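Local coordinates for protein RickCE (Rickettsia bellii, PDB 5HAM) that probably acts as a bacterial effector deubiquitinase, a cysteine protease of the CE clan that removes ubiquitin from its conjugates, at residues D6-E11 with M142-W147; A60-T65 with K86-I91; I120-T125 with K186-L191; L163-S168 with I197-T202. All blocks are in the same frame, centred on the assembly; numbering follows the deposited sequence.

Contact 1: D6-E11 with M142-W147; sequences DYWYTE and MGYGHW
The indole of Trp8 has the carbonyl O of Tyr144 at its edge, near the ring plane, 3.5 Å from CZ3. The CA of Gly145 meets the same benzo ring obliquely, 3.9 Å from CE3. The phenol of Tyr144 also touches this corner obliquely, CD2 lying 4.1 Å from Trp8 CZ3. Across the loop, Met142 CB sits over the centre of one face of the His146 imidazole, 3.8 Å above its plane, and Tyr175 packs edge-to-face with this ring. Residues Gly143 to His146 form a type II beta turn, closed by His146 N to Gly143 O. Gly145 takes the positive-phi position (73°) of that turn. Its lack of a side chain lets Trp8 come in against its CA. The turn lies between strands 135-141 and 147-155; His146 ends it and Trp147 opens the second strand. Bonding of His146 NE2 to Asp167 is consistent with the histidine-aspartate pair of a CE-clan protease. Trp147 faces the N-terminal segment. Its NE1 gives Tyr9 O a weak, bent hydrogen bond (3.2 Å, 130° at the hydrogen). The far end of its ring lies against Glu11, with CH2 3.8 Å from Glu11 CB. The extended Glu11 chain crosses the indole at about a right angle, and its OE2 binds Ala32 N. Thr10 is the N-cap of helix 11-20; its OG1 caps Asn12 N and also bonds Glu13.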
loop_
_atom_site.group_PDB
_atom_site.type_symbol
_atom_site.label_atom_id
_atom_site.label_comp_id
_atom_site.label_asym_id
_atom_site.label_seq_id
_atom_site.Cartn_x
_atom_site.Cartn_y
_atom_site.Cartn_z
ATOM N N ASP A 6 6.481 7.835 -11.926
ATOM C CA ASP A 6 6.923 7.743 -13.314
ATOM C C ASP A 6 6.753 6.314 -13.825
ATOM O O ASP A 6 5.691 5.942 -14.323
ATOM C CB ASP A 6 8.382 8.180 -13.414
ATOM C CG ASP A 6 8.724 9.256 -12.408
ATOM O OD1 ASP A 6 9.870 9.234 -11.900
ATOM O OD2 ASP A 6 7.843 10.099 -12.102
ATOM N N TYR A 7 7.801 5.511 -13.695
ATOM C CA TYR A 7 7.618 4.082 -13.815
ATOM C C TYR A 7 6.600 3.606 -12.769
ATOM O O TYR A 7 5.748 2.789 -13.081
ATOM C CB TYR A 7 8.941 3.318 -13.681
ATOM C CG TYR A 7 9.342 2.709 -14.987
ATOM C CD1 TYR A 7 8.633 3.014 -16.131
ATOM C CD2 TYR A 7 10.402 1.820 -15.093
ATOM C CE1 TYR A 7 8.965 2.484 -17.355
ATOM C CE2 TYR A 7 10.738 1.266 -16.328
ATOM C CZ TYR A 7 10.004 1.614 -17.453
ATOM O OH TYR A 7 10.280 1.120 -18.699
ATOM N N TRP A 8 6.676 4.134 -11.545
ATOM C CA TRP A 8 5.848 3.625 -10.452
ATOM C C TRP A 8 4.390 3.988 -10.638
ATOM O O TRP A 8 4.055 5.155 -10.782
ATOM C CB TRP A 8 6.348 4.104 -9.083
ATOM C CG TRP A 8 7.734 3.619 -8.758
ATOM C CD1 TRP A 8 8.746 3.370 -9.646
ATOM C CD2 TRP A 8 8.259 3.317 -7.461
ATOM N NE1 TRP A 8 9.869 2.944 -8.983
ATOM C CE2 TRP A 8 9.597 2.897 -7.638
ATOM C CE3 TRP A 8 7.735 3.372 -6.164
ATOM C CZ2 TRP A 8 10.415 2.525 -6.568
ATOM C CZ3 TRP A 8 8.542 2.997 -5.100
ATOM C CH2 TRP A 8 9.872 2.578 -5.310
ATOM N N TYR A 9 3.531 2.973 -10.641
ATOM C CA TYR A 9 2.091 3.176 -10.754
ATOM C C TYR A 9 1.562 3.880 -9.521
ATOM O O TYR A 9 2.031 3.642 -8.410
ATOM C CB TYR A 9 1.339 1.845 -10.854
ATOM C CG TYR A 9 1.379 1.142 -12.178
ATOM C CD1 TYR A 9 2.418 1.338 -13.067
ATOM C CD2 TYR A 9 0.368 0.263 -12.535
ATOM C CE1 TYR A 9 2.447 0.676 -14.285
ATOM C CE2 TYR A 9 0.382 -0.397 -13.749
ATOM C CZ TYR A 9 1.422 -0.191 -14.619
ATOM O OH TYR A 9 1.445 -0.853 -15.821
ATOM N N THR A 10 0.558 4.719 -9.711
ATOM C CA THR A 10 -0.171 5.252 -8.578
ATOM C C THR A 10 -1.514 4.538 -8.506
ATOM O O THR A 10 -1.887 3.809 -9.431
ATOM C CB THR A 10 -0.417 6.731 -8.760
ATOM O OG1 THR A 10 -1.438 6.906 -9.746
ATOM C CG2 THR A 10 0.854 7.393 -9.247
ATOM N N GLU A 11 -2.235 4.752 -7.410
ATOM C CA GLU A 11 -3.541 4.135 -7.207
ATOM C C GLU A 11 -4.494 4.439 -8.362
ATOM O O GLU A 11 -5.372 3.647 -8.692
ATOM C CB GLU A 11 -4.144 4.627 -5.890
ATOM C CG GLU A 11 -5.448 3.964 -5.511
ATOM C CD GLU A 11 -6.020 4.512 -4.214
ATOM O OE1 GLU A 11 -5.296 5.261 -3.511
ATOM O OE2 GLU A 11 -7.190 4.192 -3.900
ATOM N N MET A 142 1.600 -1.717 0.736
ATOM C CA MET A 142 2.337 -2.106 1.940
ATOM C C MET A 142 3.370 -1.083 2.337
ATOM O O MET A 142 4.097 -1.266 3.313
ATOM C CB MET A 142 3.066 -3.433 1.710
ATOM C CG MET A 142 2.185 -4.595 1.303
ATOM S SD MET A 142 1.106 -5.131 2.619
ATOM C CE MET A 142 2.262 -5.606 3.856
ATOM N N GLY A 143 3.454 -0.012 1.571
ATOM C CA GLY A 143 4.427 1.036 1.814
ATOM C C GLY A 143 4.459 1.805 0.518
ATOM O O GLY A 143 3.831 1.368 -0.454
ATOM N N TYR A 144 5.166 2.931 0.493
ATOM C CA TYR A 144 5.172 3.797 -0.682
ATOM C C TYR A 144 5.491 3.036 -1.986
ATOM O O TYR A 144 6.605 2.548 -2.191
ATOM C CB TYR A 144 6.107 5.013 -0.502
ATOM C CG TYR A 144 5.975 5.997 -1.651
ATOM C CD1 TYR A 144 5.019 7.001 -1.626
ATOM C CD2 TYR A 144 6.777 5.887 -2.783
ATOM C CE1 TYR A 144 4.875 7.875 -2.685
ATOM C CE2 TYR A 144 6.649 6.762 -3.833
ATOM C CZ TYR A 144 5.699 7.749 -3.783
ATOM O OH TYR A 144 5.580 8.604 -4.843
ATOM N N GLY A 145 4.485 2.913 -2.845
ATOM C CA GLY A 145 4.647 2.270 -4.135
ATOM C C GLY A 145 4.786 0.759 -4.078
ATOM O O GLY A 145 4.924 0.107 -5.114
ATOM N N HIS A 146 4.757 0.199 -2.875
ATOM C CA HIS A 146 4.838 -1.250 -2.704
ATOM C C HIS A 146 3.453 -1.839 -2.900
ATOM O O HIS A 146 2.769 -2.192 -1.941
ATOM C CB HIS A 146 5.416 -1.598 -1.323
ATOM C CG HIS A 146 5.675 -3.062 -1.121
ATOM N ND1 HIS A 146 6.518 -3.538 -0.138
ATOM C CD2 HIS A 146 5.191 -4.154 -1.761
ATOM C CE1 HIS A 146 6.545 -4.859 -0.187
ATOM N NE2 HIS A 146 5.749 -5.257 -1.162
ATOM N N TRP A 147 3.043 -1.931 -4.156
ATOM C CA TRP A 147 1.677 -2.323 -4.476
ATOM C C TRP A 147 1.555 -3.825 -4.500
ATOM O O TRP A 147 2.436 -4.506 -5.025
ATOM C CB TRP A 147 1.229 -1.750 -5.819
ATOM C CG TRP A 147 0.934 -0.332 -5.736
ATOM C CD1 TRP A 147 1.666 0.685 -6.257
ATOM C CD2 TRP A 147 -0.174 0.259 -5.072
ATOM N NE1 TRP A 147 1.076 1.888 -5.964
ATOM C CE2 TRP A 147 -0.068 1.655 -5.237
ATOM C CE3 TRP A 147 -1.271 -0.248 -4.364
ATOM C CZ2 TRP A 147 -0.992 2.544 -4.720
ATOM C CZ3 TRP A 147 -2.187 0.629 -3.849
ATOM C CH2 TRP A 147 -2.041 2.013 -4.025
#

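Contact 2: A60-T65 with K86-I91; sequences AEVQET and KKREEI
Helices 52-69 and 75-93 follow each other in the chain and pack as an antiparallel helical hairpin, far from the centre of the protein. Their touching segments run at 154° to each other, with the axes 9.2 Å apart at closest approach. Val62 is the buried residue in the middle, and its two methyls meet different residues. CG1, anti to the backbone N, presses on the opposite helix, 3.8 Å from Glu89 CB. CG2 lies over one face of the Arg88 guanidinium, displaced toward its rim and 3.3 Å from NH1. The arginine chain is bent at chi3 (76°), which turns the flat group across the valine. Glu61 comes to the edge of the same group, near its plane. Its OE2 is 4.0 Å from Arg88 NH2, too far for a salt bridge, though the opposite charges should still attract. The firmer partner of Arg88 is Asp47, which makes a salt bridge with NE and so ties the hairpin to helix 42-49. Gln63 and Glu89 meet on the other flank of Val62. Gln63 NE2 gives Glu89 OE2 a weak hydrogen bond of 3.4 Å. The two side chains cross at about a right angle, and the amide and carboxylate planes are 79° apart. Leu59 and Ile66 of helix 52-69 touch the Glu89 side chain as well. Within helix 52-69, Thr65 OG1 turns back to Glu61 O at 2.9 Å, a carbonyl that also accepts from Thr65 N.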
loop_
_atom_site.group_PDB
_atom_site.type_symbol
_atom_site.label_atom_id
_atom_site.label_comp_id
_atom_site.label_asym_id
_atom_site.label_seq_id
_atom_site.Cartn_x
_atom_site.Cartn_y
_atom_site.Cartn_z
ATOM N N ALA A 60 19.109 19.415 20.261
ATOM C CA ALA A 60 20.545 19.192 20.224
ATOM C C ALA A 60 20.920 17.977 19.383
ATOM O O ALA A 60 21.781 18.075 18.511
ATOM C CB ALA A 60 21.105 19.053 21.641
ATOM N N GLU A 61 20.282 16.835 19.623
ATOM C CA GLU A 61 20.621 15.651 18.843
ATOM C C GLU A 61 20.255 15.822 17.359
ATOM O O GLU A 61 20.980 15.360 16.470
ATOM C CB GLU A 61 20.014 14.377 19.456
ATOM C CG GLU A 61 18.505 14.221 19.290
ATOM C CD GLU A 61 17.887 13.171 20.217
ATOM O OE1 GLU A 61 18.365 13.023 21.367
ATOM O OE2 GLU A 61 16.914 12.502 19.795
ATOM N N VAL A 62 19.151 16.519 17.091
ATOM C CA VAL A 62 18.727 16.739 15.717
ATOM C C VAL A 62 19.787 17.528 14.966
ATOM O O VAL A 62 20.156 17.184 13.843
ATOM C CB VAL A 62 17.384 17.501 15.638
ATOM C CG1 VAL A 62 17.166 18.028 14.251
ATOM C CG2 VAL A 62 16.237 16.593 16.053
ATOM N N GLN A 63 20.286 18.575 15.611
ATOM C CA GLN A 63 21.263 19.462 15.008
ATOM C C GLN A 63 22.577 18.726 14.727
ATOM O O GLN A 63 23.316 19.075 13.796
ATOM C CB GLN A 63 21.497 20.674 15.915
ATOM C CG GLN A 63 20.364 21.684 15.861
ATOM C CD GLN A 63 20.485 22.802 16.900
ATOM O OE1 GLN A 63 21.314 22.747 17.817
ATOM N NE2 GLN A 63 19.650 23.823 16.753
ATOM N N GLU A 64 22.850 17.703 15.530
ATOM C CA GLU A 64 24.055 16.907 15.367
ATOM C C GLU A 64 23.867 15.940 14.205
ATOM O O GLU A 64 24.768 15.739 13.401
ATOM C CB GLU A 64 24.386 16.148 16.657
ATOM C CG GLU A 64 25.563 16.716 17.412
ATOM C CD GLU A 64 26.865 16.611 16.626
ATOM O OE1 GLU A 64 27.022 15.661 15.818
ATOM O OE2 GLU A 64 27.732 17.491 16.816
ATOM N N THR A 65 22.684 15.348 14.135
ATOM C CA THR A 65 22.320 14.482 13.038
ATOM C C THR A 65 22.504 15.180 11.708
ATOM O O THR A 65 23.126 14.636 10.793
ATOM C CB THR A 65 20.862 14.107 13.135
ATOM O OG1 THR A 65 20.656 13.368 14.338
ATOM C CG2 THR A 65 20.463 13.272 11.945
ATOM N N LYS A 86 16.196 18.084 8.998
ATOM C CA LYS A 86 15.856 19.489 8.876
ATOM C C LYS A 86 14.392 19.734 9.195
ATOM O O LYS A 86 14.053 20.710 9.871
ATOM C CB LYS A 86 16.224 20.003 7.484
ATOM C CG LYS A 86 17.698 20.409 7.416
ATOM C CD LYS A 86 18.262 20.508 6.028
ATOM C CE LYS A 86 19.615 21.219 6.086
ATOM N NZ LYS A 86 20.239 21.423 4.752
ATOM N N LYS A 87 13.527 18.833 8.745
ATOM C CA LYS A 87 12.113 18.975 9.043
ATOM C C LYS A 87 11.866 18.870 10.548
ATOM O O LYS A 87 11.060 19.620 11.115
ATOM C CB LYS A 87 11.272 17.938 8.306
ATOM C CG LYS A 87 9.781 18.071 8.605
ATOM C CD LYS A 87 8.977 16.869 8.111
ATOM C CE LYS A 87 7.725 16.692 8.935
ATOM N NZ LYS A 87 7.173 15.301 8.844
ATOM N N ARG A 88 12.570 17.937 11.182
ATOM C CA ARG A 88 12.478 17.760 12.622
ATOM C C ARG A 88 12.974 18.997 13.359
ATOM O O ARG A 88 12.390 19.405 14.363
ATOM C CB ARG A 88 13.277 16.548 13.055
ATOM C CG ARG A 88 12.546 15.234 12.878
ATOM C CD ARG A 88 13.353 14.089 13.485
ATOM N NE ARG A 88 13.295 14.034 14.950
ATOM C CZ ARG A 88 14.329 13.718 15.732
ATOM N NH1 ARG A 88 15.510 13.445 15.194
ATOM N NH2 ARG A 88 14.188 13.669 17.050
ATOM N N GLU A 89 14.047 19.600 12.859
ATOM C CA GLU A 89 14.526 20.820 13.470
ATOM C C GLU A 89 13.433 21.893 13.423
ATOM O O GLU A 89 13.244 22.617 14.388
ATOM C CB GLU A 89 15.809 21.315 12.804
ATOM C CG GLU A 89 16.440 22.485 13.542
ATOM C CD GLU A 89 17.681 23.037 12.858
ATOM O OE1 GLU A 89 17.880 22.763 11.649
ATOM O OE2 GLU A 89 18.451 23.759 13.537
ATOM N N GLU A 90 12.705 21.974 12.312
ATOM C CA GLU A 90 11.665 22.987 12.164
ATOM C C GLU A 90 10.551 22.749 13.163
ATOM O O GLU A 90 10.029 23.689 13.765
ATOM C CB GLU A 90 11.069 22.994 10.752
ATOM C CG GLU A 90 12.023 23.369 9.636
ATOM C CD GLU A 90 12.489 24.811 9.674
ATOM O OE1 GLU A 90 12.071 25.586 10.567
ATOM O OE2 GLU A 90 13.292 25.174 8.790
ATOM N N ILE A 91 10.188 21.488 13.325
ATOM C CA ILE A 91 9.130 21.117 14.244
ATOM C C ILE A 91 9.498 21.490 15.670
ATOM O O ILE A 91 8.686 22.050 16.398
ATOM C CB ILE A 91 8.793 19.617 14.127
ATOM C CG1 ILE A 91 7.910 19.389 12.893
ATOM C CG2 ILE A 91 8.050 19.119 15.348
ATOM C CD1 ILE A 91 7.807 17.931 12.471
#

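Contact 3: I120-T125 with K186-L191; sequences ILNRAT and KTLGNL
Thr187 holds CG2 anti to its backbone N and OG1 beside it (chi1 -55°), so the methyl is presented to Asn122 while the hydroxyl bonds to Leu183 O. Leu188 has CG anti to its carbonyl carbon (chi1 -57°), which carries both its methyls to helix 96-130. Leu121 has an unusual chi1 of -118°, away from the staggered positions. This puts its CD1 3.8 Å from Thr187 CB and its CD2 3.9 Å from Leu188 CD1. The Asn122 side chain slides past Thr187 in the opposite direction. Its OD1 and ND2 both lie 3.5 Å from Thr187 CG2. Thr125 and Leu188 meet tip to tip, with OG1 3.6 Å from CD2. The contact packs the C-terminal end of helix 175-188 on helix 96-130, whose Leu121 also touches Ile138 of strand 135-141. A type I turn, Leu188 to Leu191, then leads the chain off. A salt bridge from Lys186 to Glu118 joins the same helices nearby. No hydrogen bond crosses between the segments. The buried Thr125 OG1 is satisfied within its own helix by Leu121 O at 2.9 Å, so the segments meet by van der Waals contact, partly methyls against polar atoms, and the salt bridge supplies the nearby charged link.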
loop_
_atom_site.group_PDB
_atom_site.type_symbol
_atom_site.label_atom_id
_atom_site.label_comp_id
_atom_site.label_asym_id
_atom_site.label_seq_id
_atom_site.Cartn_x
_atom_site.Cartn_y
_atom_site.Cartn_z
ATOM N N ILE A 120 -13.007 -0.613 3.925
ATOM C CA ILE A 120 -12.803 -1.179 2.599
ATOM C C ILE A 120 -12.910 -2.700 2.629
ATOM O O ILE A 120 -13.568 -3.305 1.787
ATOM C CB ILE A 120 -11.464 -0.728 2.033
ATOM C CG1 ILE A 120 -11.493 0.790 1.796
ATOM C CG2 ILE A 120 -11.147 -1.479 0.759
ATOM C CD1 ILE A 120 -10.121 1.443 1.796
ATOM N N LEU A 121 -12.289 -3.319 3.620
ATOM C CA LEU A 121 -12.429 -4.751 3.793
ATOM C C LEU A 121 -13.881 -5.152 4.016
ATOM O O LEU A 121 -14.360 -6.135 3.448
ATOM C CB LEU A 121 -11.609 -5.206 4.981
ATOM C CG LEU A 121 -10.497 -6.194 4.666
ATOM C CD1 LEU A 121 -9.921 -6.748 5.978
ATOM C CD2 LEU A 121 -11.025 -7.298 3.734
ATOM N N ASN A 122 -14.583 -4.398 4.856
ATOM C CA ASN A 122 -15.999 -4.677 5.087
ATOM C C ASN A 122 -16.900 -4.459 3.866
ATOM O O ASN A 122 -17.796 -5.262 3.606
ATOM C CB ASN A 122 -16.530 -3.890 6.282
ATOM C CG ASN A 122 -16.304 -4.615 7.591
ATOM O OD1 ASN A 122 -16.400 -5.845 7.650
ATOM N ND2 ASN A 122 -15.988 -3.863 8.648
ATOM N N ARG A 123 -16.663 -3.374 3.130
ATOM C CA ARG A 123 -17.414 -3.099 1.912
ATOM C C ARG A 123 -17.188 -4.222 0.895
ATOM O O ARG A 123 -18.126 -4.691 0.261
ATOM C CB ARG A 123 -17.022 -1.743 1.321
ATOM C CG ARG A 123 -17.775 -1.379 0.043
ATOM C CD ARG A 123 -19.295 -1.453 0.253
ATOM N NE ARG A 123 -20.067 -1.163 -0.955
ATOM C CZ ARG A 123 -21.384 -1.316 -1.050
ATOM N NH1 ARG A 123 -22.076 -1.762 -0.010
ATOM N NH2 ARG A 123 -22.013 -1.030 -2.183
ATOM N N ALA A 124 -15.944 -4.665 0.771
ATOM C CA ALA A 124 -15.602 -5.741 -0.147
ATOM C C ALA A 124 -16.376 -6.990 0.227
ATOM O O ALA A 124 -16.928 -7.682 -0.638
ATOM C CB ALA A 124 -14.088 -6.005 -0.138
ATOM N N THR A 125 -16.446 -7.246 1.527
ATOM C CA THR A 125 -17.176 -8.386 2.056
ATOM C C THR A 125 -18.681 -8.248 1.828
ATOM O O THR A 125 -19.378 -9.229 1.544
ATOM C CB THR A 125 -16.886 -8.561 3.562
ATOM O OG1 THR A 125 -15.481 -8.803 3.752
ATOM C CG2 THR A 125 -17.680 -9.724 4.137
ATOM N N LYS A 186 -8.710 -8.215 12.639
ATOM C CA LYS A 186 -9.437 -7.161 13.337
ATOM C C LYS A 186 -10.807 -6.950 12.708
ATOM O O LYS A 186 -11.793 -6.755 13.411
ATOM C CB LYS A 186 -8.655 -5.847 13.331
ATOM C CG LYS A 186 -9.314 -4.720 14.127
ATOM C CD LYS A 186 -8.265 -3.745 14.673
ATOM C CE LYS A 186 -8.813 -2.848 15.783
ATOM N NZ LYS A 186 -9.410 -1.571 15.281
ATOM N N THR A 187 -10.865 -7.009 11.381
ATOM C CA THR A 187 -12.083 -6.686 10.651
ATOM C C THR A 187 -13.061 -7.860 10.541
ATOM O O THR A 187 -14.275 -7.689 10.686
ATOM C CB THR A 187 -11.740 -6.198 9.222
ATOM O OG1 THR A 187 -10.820 -5.100 9.296
ATOM C CG2 THR A 187 -12.996 -5.757 8.486
ATOM N N LEU A 188 -12.525 -9.047 10.282
ATOM C CA LEU A 188 -13.348 -10.180 9.887
ATOM C C LEU A 188 -13.194 -11.397 10.786
ATOM O O LEU A 188 -13.830 -12.419 10.547
ATOM C CB LEU A 188 -13.014 -10.592 8.459
ATOM C CG LEU A 188 -13.168 -9.490 7.416
ATOM C CD1 LEU A 188 -12.591 -9.957 6.102
ATOM C CD2 LEU A 188 -14.638 -9.114 7.274
ATOM N N GLY A 189 -12.360 -11.296 11.818
ATOM C CA GLY A 189 -12.118 -12.428 12.698
ATOM C C GLY A 189 -13.286 -12.779 13.604
ATOM O O GLY A 189 -13.180 -13.652 14.460
ATOM N N ASN A 190 -14.404 -12.088 13.422
ATOM C CA ASN A 190 -15.579 -12.328 14.238
ATOM C C ASN A 190 -16.698 -12.995 13.454
ATOM O O ASN A 190 -17.763 -13.280 13.999
ATOM C CB ASN A 190 -16.076 -11.028 14.852
ATOM C CG ASN A 190 -16.348 -11.165 16.329
ATOM O OD1 ASN A 190 -17.500 -11.267 16.758
ATOM N ND2 ASN A 190 -15.282 -11.197 17.123
ATOM N N LEU A 191 -16.446 -13.233 12.169
ATOM C CA LEU A 191 -17.403 -13.890 11.291
ATOM C C LEU A 191 -17.679 -15.285 11.818
ATOM O O LEU A 191 -16.852 -15.845 12.545
ATOM C CB LEU A 191 -16.838 -13.981 9.870
ATOM C CG LEU A 191 -16.734 -12.712 9.020
ATOM C CD1 LEU A 191 -16.150 -13.062 7.670
ATOM C CD2 LEU A 191 -18.084 -12.028 8.857
#

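Contact 4: L163-S168 with I197-T202; sequences LTFNDS and IIDEQT
Asp199 OD1 accepts one sure hydrogen bond, from Gln201 N above the carboxylate plane at 3.2 Å, which forms an Asx turn; a water 2.8 Å away probably gives a second. That water accepts from Asp167 N and so bridges the two segments. The same oxygen lies in the plane of the Phe165 ring, at its edge, 3.4 Å from CD2. The other carboxylate oxygen, OD2, binds Ile173 N. Past the last bridge, Phe165 with Asp199, the Asn166 amide continues the pairing by holding the backbone of Thr202 twice. OD1 accepts from Thr202 N on an in-plane lone pair at 2.7 Å. ND2 gives to Thr202 O at 3.2 Å, with the partner only 4° out of the amide plane. The backbone bonds are nearly straight: Ile198 N to Leu163 O, Phe165 N to Ile198 O, and Glu200 N to Phe165 O. Thr164 and Ile198 lie side by side on one face of the sheet; Leu163, Phe165 and Ile197 lie on the other, under helix 175-188. Ser168 touches Cys211, probably the catalytic cysteine as in CE-clan proteases. The whole is the parallel strand pair of a beta-alpha-beta unit, 160-166, 175-188 and 196-199, at the edge of the sheet.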
loop_
_atom_site.group_PDB
_atom_site.type_symbol
_atom_site.label_atom_id
_atom_site.label_comp_id
_atom_site.label_asym_id
_atom_site.label_seq_id
_atom_site.Cartn_x
_atom_site.Cartn_y
_atom_site.Cartn_z
ATOM N N LEU A 163 -9.904 -15.068 0.981
ATOM C CA LEU A 163 -9.087 -13.930 0.550
ATOM C C LEU A 163 -7.782 -14.407 -0.083
ATOM O O LEU A 163 -7.020 -15.157 0.531
ATOM C CB LEU A 163 -8.769 -13.010 1.731
ATOM C CG LEU A 163 -9.946 -12.557 2.604
ATOM C CD1 LEU A 163 -9.445 -12.010 3.916
ATOM C CD2 LEU A 163 -10.801 -11.521 1.892
ATOM N N THR A 164 -7.528 -13.964 -1.310
ATOM C CA THR A 164 -6.353 -14.391 -2.045
ATOM C C THR A 164 -5.413 -13.220 -2.264
ATOM O O THR A 164 -5.822 -12.171 -2.766
ATOM C CB THR A 164 -6.765 -14.991 -3.383
ATOM O OG1 THR A 164 -7.667 -16.065 -3.134
ATOM C CG2 THR A 164 -5.566 -15.514 -4.143
ATOM N N PHE A 165 -4.156 -13.405 -1.868
ATOM C CA PHE A 165 -3.145 -12.345 -1.907
ATOM C C PHE A 165 -1.933 -12.683 -2.779
ATOM O O PHE A 165 -1.497 -13.833 -2.840
ATOM C CB PHE A 165 -2.676 -12.064 -0.474
ATOM C CG PHE A 165 -1.569 -11.052 -0.366
ATOM C CD1 PHE A 165 -1.856 -9.689 -0.309
ATOM C CD2 PHE A 165 -0.243 -11.465 -0.271
ATOM C CE1 PHE A 165 -0.833 -8.751 -0.184
ATOM C CE2 PHE A 165 0.786 -10.536 -0.146
ATOM C CZ PHE A 165 0.490 -9.174 -0.101
ATOM N N ASN A 166 -1.373 -11.680 -3.442
ATOM C CA ASN A 166 -0.010 -11.836 -3.933
ATOM C C ASN A 166 0.838 -10.580 -3.902
ATOM O O ASN A 166 0.333 -9.480 -4.066
ATOM C CB ASN A 166 0.040 -12.452 -5.317
ATOM C CG ASN A 166 1.422 -13.004 -5.636
ATOM O OD1 ASN A 166 1.902 -13.923 -4.965
ATOM N ND2 ASN A 166 2.077 -12.433 -6.632
ATOM N N ASP A 167 2.135 -10.770 -3.683
ATOM C CA ASP A 167 3.118 -9.687 -3.720
ATOM C C ASP A 167 4.115 -10.060 -4.807
ATOM O O ASP A 167 4.841 -11.041 -4.676
ATOM C CB ASP A 167 3.821 -9.560 -2.355
ATOM C CG ASP A 167 4.790 -8.354 -2.261
ATOM O OD1 ASP A 167 5.236 -7.791 -3.288
ATOM O OD2 ASP A 167 5.125 -7.973 -1.124
ATOM N N SER A 168 4.145 -9.278 -5.880
ATOM C CA SER A 168 5.041 -9.555 -7.008
ATOM C C SER A 168 6.534 -9.543 -6.655
ATOM O O SER A 168 7.336 -10.199 -7.321
ATOM C CB SER A 168 4.757 -8.616 -8.197
ATOM O OG SER A 168 4.806 -7.236 -7.836
ATOM N N ILE A 197 -7.311 -17.550 4.224
ATOM C CA ILE A 197 -6.322 -16.784 3.497
ATOM C C ILE A 197 -5.461 -17.674 2.607
ATOM O O ILE A 197 -4.864 -18.653 3.058
ATOM C CB ILE A 197 -5.443 -15.997 4.467
ATOM C CG1 ILE A 197 -6.279 -14.892 5.113
ATOM C CG2 ILE A 197 -4.195 -15.444 3.762
ATOM C CD1 ILE A 197 -5.504 -14.049 6.076
ATOM N N ILE A 198 -5.436 -17.340 1.326
ATOM C CA ILE A 198 -4.568 -18.014 0.380
ATOM C C ILE A 198 -3.495 -17.042 -0.092
ATOM O O ILE A 198 -3.795 -16.029 -0.722
ATOM C CB ILE A 198 -5.356 -18.541 -0.821
ATOM C CG1 ILE A 198 -6.383 -19.587 -0.361
ATOM C CG2 ILE A 198 -4.408 -19.138 -1.841
ATOM C CD1 ILE A 198 -7.470 -19.857 -1.391
ATOM N N ASP A 199 -2.247 -17.339 0.255
ATOM C CA ASP A 199 -1.116 -16.512 -0.143
ATOM C C ASP A 199 -0.417 -17.179 -1.314
ATOM O O ASP A 199 0.188 -18.236 -1.150
ATOM C CB ASP A 199 -0.152 -16.344 1.034
ATOM C CG ASP A 199 0.940 -15.300 0.777
ATOM O OD1 ASP A 199 0.923 -14.633 -0.283
ATOM O OD2 ASP A 199 1.817 -15.134 1.659
ATOM N N GLU A 200 -0.505 -16.560 -2.487
ATOM C CA GLU A 200 0.027 -17.147 -3.713
ATOM C C GLU A 200 1.529 -17.206 -3.636
ATOM O O GLU A 200 2.159 -18.018 -4.331
ATOM C CB GLU A 200 -0.377 -16.328 -4.940
ATOM C CG GLU A 200 -1.876 -16.251 -5.169
ATOM C CD GLU A 200 -2.443 -17.532 -5.761
ATOM O OE1 GLU A 200 -3.292 -18.171 -5.103
ATOM O OE2 GLU A 200 -2.042 -17.901 -6.884
ATOM N N GLN A 201 2.069 -16.351 -2.762
ATOM C CA GLN A 201 3.509 -16.098 -2.613
ATOM C C GLN A 201 4.306 -16.375 -3.878
ATOM O O GLN A 201 5.162 -17.264 -3.922
ATOM C CB GLN A 201 4.120 -16.805 -1.385
ATOM C CG GLN A 201 3.398 -18.034 -0.907
ATOM C CD GLN A 201 4.037 -18.631 0.345
ATOM O OE1 GLN A 201 5.150 -18.265 0.719
ATOM N NE2 GLN A 201 3.335 -19.545 0.996
ATOM N N THR A 202 4.002 -15.630 -4.928
ATOM C CA THR A 202 4.670 -15.887 -6.188
ATOM C C THR A 202 5.544 -14.709 -6.532
ATOM O O THR A 202 5.043 -13.650 -6.910
ATOM C CB THR A 202 3.669 -16.104 -7.305
ATOM O OG1 THR A 202 2.765 -17.134 -6.915
ATOM C CG2 THR A 202 4.383 -16.494 -8.599
HETATM O O HOH W 1 2.571 -13.025 -1.810
#

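Overall arrangement
Contact 1 lies in loops at the end of the sheet; contact 4 pairs two of its strands and runs on into the loops, where the two meet through His146 and Asp167, on the probable active-site side. Contact 4 is ruled by backbone and amide hydrogen bonds. Contact 1 has a single weak one and relies on aromatic rings. Contact 3 is the most buried and the most apolar. It shares helix 175-188 with the beta-alpha-beta unit of contact 4, nearest atoms about 4 Å apart. Contact 2 stands apart at the surface, its centre about 41 Å from those of contacts 3 and 4, in a helical hairpin where charged and amide groups flank one valine.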